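Local atomic coordinates of periplasmic cell division protein (SufI) (Aquifex aeolicus, PDB entry 6SYY), a protein that probably oxidises its substrates through bound copper ions, as multicopper oxidases do, passing the electrons on to dioxygen. Residues P260-L266 with K317-H323. Numbering follows the deposited sequence.
Sequences PYRLALL and KLYNFPH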
ATOM      1  N   PRO A 260      -9.641  -7.167   1.057  1.00 22.30           N
ATOM      2  CA  PRO A 260      -8.414  -7.789   1.556  1.00 19.28           C
ATOM      3  C   PRO A 260      -8.230  -9.176   0.958  1.00 19.45           C
ATOM      4  O   PRO A 260      -9.180  -9.829   0.522  1.00 28.65           O
ATOM      5  CB  PRO A 260      -8.665  -7.876   3.067  1.00 36.16           C
ATOM      6  CG  PRO A 260     -10.138  -8.110   3.160  1.00 25.07           C
ATOM      7  CD  PRO A 260     -10.764  -7.351   1.992  1.00 29.24           C
ATOM      8  N   TYR A 261      -6.978  -9.622   0.950  1.00 21.71           N
ATOM      9  CA  TYR A 261      -6.625 -10.924   0.402  1.00 19.24           C
ATOM     10  C   TYR A 261      -5.960 -11.786   1.463  1.00 44.02           C
ATOM     11  O   TYR A 261      -5.197 -11.289   2.296  1.00 38.03           O
ATOM     12  CB  TYR A 261      -5.688 -10.791  -0.801  1.00 18.39           C
ATOM     13  CG  TYR A 261      -6.279  -9.971  -1.911  1.00 22.11           C
ATOM     14  CD1 TYR A 261      -6.152  -8.587  -1.917  1.00 30.21           C
ATOM     15  CD2 TYR A 261      -6.973 -10.573  -2.945  1.00 18.58           C
ATOM     16  CE1 TYR A 261      -6.694  -7.827  -2.923  1.00 26.59           C
ATOM     17  CE2 TYR A 261      -7.520  -9.819  -3.959  1.00 23.71           C
ATOM     18  CZ  TYR A 261      -7.380  -8.447  -3.940  1.00 19.88           C
ATOM     19  OH  TYR A 261      -7.927  -7.693  -4.946  1.00 33.50           O
ATOM     20  N   ARG A 262      -6.256 -13.079   1.419  1.00 29.45           N
ATOM     21  CA  ARG A 262      -5.554 -14.089   2.206  1.00 26.27           C
ATOM     22  C   ARG A 262      -4.876 -14.999   1.187  1.00 24.66           C
ATOM     23  O   ARG A 262      -5.525 -15.865   0.592  1.00 29.58           O
ATOM     24  CB  ARG A 262      -6.517 -14.847   3.122  1.00 23.16           C
ATOM     25  CG  ARG A 262      -5.837 -15.797   4.096  1.00 27.00           C
ATOM     26  CD  ARG A 262      -6.829 -16.478   5.040  1.00 39.92           C
ATOM     27  NE  ARG A 262      -7.462 -15.548   5.976  1.00 79.86           N
ATOM     28  CZ  ARG A 262      -6.941 -15.184   7.146  1.00 76.86           C
ATOM     29  NH1 ARG A 262      -5.766 -15.658   7.533  1.00 66.60           N
ATOM     30  NH2 ARG A 262      -7.596 -14.337   7.932  1.00 67.06           N
ATOM     31  N   LEU A 263      -3.577 -14.794   0.972  1.00 24.22           N
ATOM     32  CA  LEU A 263      -2.862 -15.386  -0.154  1.00 20.04           C
ATOM     33  C   LEU A 263      -2.057 -16.603   0.276  1.00 30.61           C
ATOM     34  O   LEU A 263      -1.330 -16.552   1.274  1.00 26.60           O
ATOM     35  CB  LEU A 263      -1.928 -14.360  -0.791  1.00 19.33           C
ATOM     36  CG  LEU A 263      -2.589 -13.060  -1.229  1.00 30.93           C
ATOM     37  CD1 LEU A 263      -1.532 -12.112  -1.731  1.00 23.53           C
ATOM     38  CD2 LEU A 263      -3.635 -13.327  -2.301  1.00 21.36           C
ATOM     39  N   ALA A 264      -2.169 -17.686  -0.494  1.00 31.76           N
ATOM     40  CA  ALA A 264      -1.350 -18.876  -0.316  1.00 22.12           C
ATOM     41  C   ALA A 264      -0.824 -19.323  -1.674  1.00 45.84           C
ATOM     42  O   ALA A 264      -1.306 -18.888  -2.722  1.00 34.92           O
ATOM     43  CB  ALA A 264      -2.132 -20.019   0.350  1.00 23.86           C
ATOM     44  N   LEU A 265       0.184 -20.193  -1.644  1.00 30.66           N
ATOM     45  CA  LEU A 265       0.768 -20.781  -2.846  1.00 31.30           C
ATOM     46  C   LEU A 265       0.459 -22.271  -2.838  1.00 23.59           C
ATOM     47  O   LEU A 265       0.973 -23.014  -1.996  1.00 40.40           O
ATOM     48  CB  LEU A 265       2.271 -20.525  -2.908  1.00 24.81           C
ATOM     49  CG  LEU A 265       2.632 -19.063  -3.174  1.00 36.06           C
ATOM     50  CD1 LEU A 265       4.107 -18.801  -2.920  1.00 23.56           C
ATOM     51  CD2 LEU A 265       2.256 -18.691  -4.600  1.00 33.48           C
ATOM     52  N   LEU A 266      -0.388 -22.703  -3.763  1.00 32.06           N
ATOM     53  CA  LEU A 266      -0.821 -24.090  -3.838  1.00 39.77           C
ATOM     54  C   LEU A 266      -0.005 -24.810  -4.902  1.00 47.45           C
ATOM     55  O   LEU A 266       0.045 -24.376  -6.057  1.00 32.99           O
ATOM     56  CB  LEU A 266      -2.314 -24.181  -4.147  1.00 26.83           C
ATOM     57  CG  LEU A 266      -3.202 -23.408  -3.175  1.00 34.79           C
ATOM     58  CD1 LEU A 266      -4.669 -23.689  -3.451  1.00 28.04           C
ATOM     59  CD2 LEU A 266      -2.842 -23.763  -1.742  1.00 33.52           C
ATOM     60  N   LYS A 317      -0.313 -22.205  -7.872  1.00 32.39           N
ATOM     61  CA  LYS A 317      -1.432 -21.270  -7.903  1.00 31.62           C
ATOM     62  C   LYS A 317      -1.317 -20.304  -6.731  1.00 22.93           C
ATOM     63  O   LYS A 317      -1.379 -20.723  -5.570  1.00 35.97           O
ATOM     64  CB  LYS A 317      -2.769 -22.011  -7.849  1.00 27.21           C
ATOM     65  CG  LYS A 317      -3.119 -22.792  -9.115  1.00 37.98           C
ATOM     66  CD  LYS A 317      -4.376 -23.651  -8.936  1.00 52.86           C
ATOM     67  CE  LYS A 317      -4.179 -24.721  -7.865  1.00 96.29           C
ATOM     68  NZ  LYS A 317      -5.321 -25.679  -7.776  1.00 59.80           N
ATOM     69  N   LEU A 318      -1.133 -19.020  -7.034  1.00 22.39           N
ATOM     70  CA  LEU A 318      -1.306 -17.978  -6.027  1.00 25.56           C
ATOM     71  C   LEU A 318      -2.796 -17.826  -5.761  1.00 27.98           C
ATOM     72  O   LEU A 318      -3.532 -17.273  -6.586  1.00 31.22           O
ATOM     73  CB  LEU A 318      -0.699 -16.659  -6.487  1.00 32.44           C
ATOM     74  CG  LEU A 318      -1.014 -15.505  -5.532  1.00 32.47           C
ATOM     75  CD1 LEU A 318      -0.294 -15.701  -4.210  1.00 21.59           C
ATOM     76  CD2 LEU A 318      -0.668 -14.162  -6.145  1.00 27.99           C
ATOM     77  N   TYR A 319      -3.246 -18.327  -4.619  1.00 27.78           N
ATOM     78  CA  TYR A 319      -4.661 -18.530  -4.360  1.00 34.12           C
ATOM     79  C   TYR A 319      -5.121 -17.658  -3.202  1.00 31.46           C
ATOM     80  O   TYR A 319      -4.400 -17.488  -2.215  1.00 36.44           O
ATOM     81  CB  TYR A 319      -4.940 -19.998  -4.051  1.00 24.10           C
ATOM     82  CG  TYR A 319      -6.394 -20.359  -4.151  1.00 30.16           C
ATOM     83  CD1 TYR A 319      -6.972 -20.658  -5.381  1.00 25.97           C
ATOM     84  CD2 TYR A 319      -7.194 -20.408  -3.016  1.00 40.98           C
ATOM     85  CE1 TYR A 319      -8.309 -20.991  -5.475  1.00 28.61           C
ATOM     86  CE2 TYR A 319      -8.530 -20.739  -3.100  1.00 59.67           C
ATOM     87  CZ  TYR A 319      -9.083 -21.030  -4.328  1.00 50.71           C
ATOM     88  OH  TYR A 319     -10.416 -21.360  -4.402  1.00 69.24           O
ATOM     89  N   ASN A 320      -6.325 -17.107  -3.335  1.00 31.28           N
ATOM     90  CA  ASN A 320      -6.943 -16.303  -2.291  1.00 23.82           C
ATOM     91  C   ASN A 320      -7.987 -17.145  -1.577  1.00 24.87           C
ATOM     92  O   ASN A 320      -8.943 -17.614  -2.202  1.00 38.31           O
ATOM     93  CB  ASN A 320      -7.588 -15.043  -2.867  1.00 25.48           C
ATOM     94  CG  ASN A 320      -8.259 -14.201  -1.799  1.00 29.31           C
ATOM     95  OD1 ASN A 320      -7.592 -13.527  -1.018  1.00 32.68           O
ATOM     96  ND2 ASN A 320      -9.583 -14.246  -1.755  1.00 35.75           N
ATOM     97  N   PHE A 321      -7.801 -17.336  -0.284  1.00 29.37           N
ATOM     98  CA  PHE A 321      -8.741 -18.040   0.571  1.00 25.90           C
ATOM     99  C   PHE A 321      -9.664 -17.048   1.259  1.00 33.34           C
ATOM    100  O   PHE A 321      -9.388 -15.845   1.275  1.00 36.03           O
ATOM    101  CB  PHE A 321      -7.981 -18.871   1.609  1.00 25.79           C
ATOM    102  CG  PHE A 321      -7.337 -20.102   1.038  1.00 35.52           C
ATOM    103  CD1 PHE A 321      -8.094 -21.235   0.773  1.00 53.83           C
ATOM    104  CD2 PHE A 321      -5.978 -20.129   0.763  1.00 37.61           C
ATOM    105  CE1 PHE A 321      -7.510 -22.371   0.247  1.00 31.24           C
ATOM    106  CE2 PHE A 321      -5.389 -21.265   0.237  1.00 45.38           C
ATOM    107  CZ  PHE A 321      -6.156 -22.386  -0.021  1.00 39.03           C
ATOM    108  N   PRO A 322     -10.793 -17.507   1.805  1.00 27.85           N
ATOM    109  CA  PRO A 322     -11.688 -16.590   2.527  1.00 39.33           C
ATOM    110  C   PRO A 322     -10.959 -15.845   3.636  1.00 34.22           C
ATOM    111  O   PRO A 322     -10.303 -16.448   4.489  1.00 42.24           O
ATOM    112  CB  PRO A 322     -12.767 -17.523   3.081  1.00 29.86           C
ATOM    113  CG  PRO A 322     -12.820 -18.639   2.085  1.00 30.19           C
ATOM    114  CD  PRO A 322     -11.405 -18.834   1.611  1.00 28.76           C
ATOM    115  N   HIS A 323     -11.069 -14.513   3.613  1.00 45.47           N
ATOM    116  CA  HIS A 323     -10.294 -13.683   4.527  1.00 50.91           C
ATOM    117  C   HIS A 323     -10.846 -13.681   5.944  1.00 48.90           C
ATOM    118  O   HIS A 323     -10.110 -13.338   6.876  1.00 65.22           O
ATOM    119  CB  HIS A 323     -10.203 -12.247   4.000  1.00 50.65           C
ATOM    120  CG  HIS A 323     -11.531 -11.597   3.759  1.00 48.88           C
ATOM    121  ND1 HIS A 323     -12.406 -11.290   4.778  1.00 37.82           N
ATOM    122  CD2 HIS A 323     -12.125 -11.181   2.615  1.00 41.10           C
ATOM    123  CE1 HIS A 323     -13.485 -10.721   4.272  1.00 53.04           C
ATOM    124  NE2 HIS A 323     -13.340 -10.642   2.961  1.00 39.59           N
TER
HETATM  125  O   HOH W   1     -11.183 -11.263  -1.129  1.00 37.78           O
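Start at the regular end of this antiparallel ladder, with two hydrogen-bonded pairs: L266 N to K317 O and K317 N to L266 O (both 2.9 Å), then A264 N to Y319 O and Y319 N to A264 O (both 2.8 Å). On the face carrying A264, the small methyl leaves a hollow, and the F321 ring leans into it edge first, A264 CB to F321 CE2 3.5 Å. L266 fills the next gap, its CD1 3.7 Å from Y319 CB and 4.0 Å from F321 CZ. On the opposite face, L318 CD1 wedges between L265 CD2 (3.9 Å) and L263 CB (4.0 Å). At R262 one hydrogen bond survives, F321 N to R262 O (2.8 Å); N320 OD1 stands in as acceptor for R262 N (2.8 Å). R262 NH2 hydrogen-bonds H323 O (2.9 Å) on the departing chain, and NH1 forms a salt bridge with E292. P260 CG sits over the H323 ring, 3.9 Å from its centroid, a CH-pi contact; the P260 side chain is about 11 Å from a bound copper. Within this cupredoxin-type domain, 261-267 also pairs with strands 270-279 and 293-295, and 315-321 with 361-370; Y261 and L263 pack inward on strand 200-208.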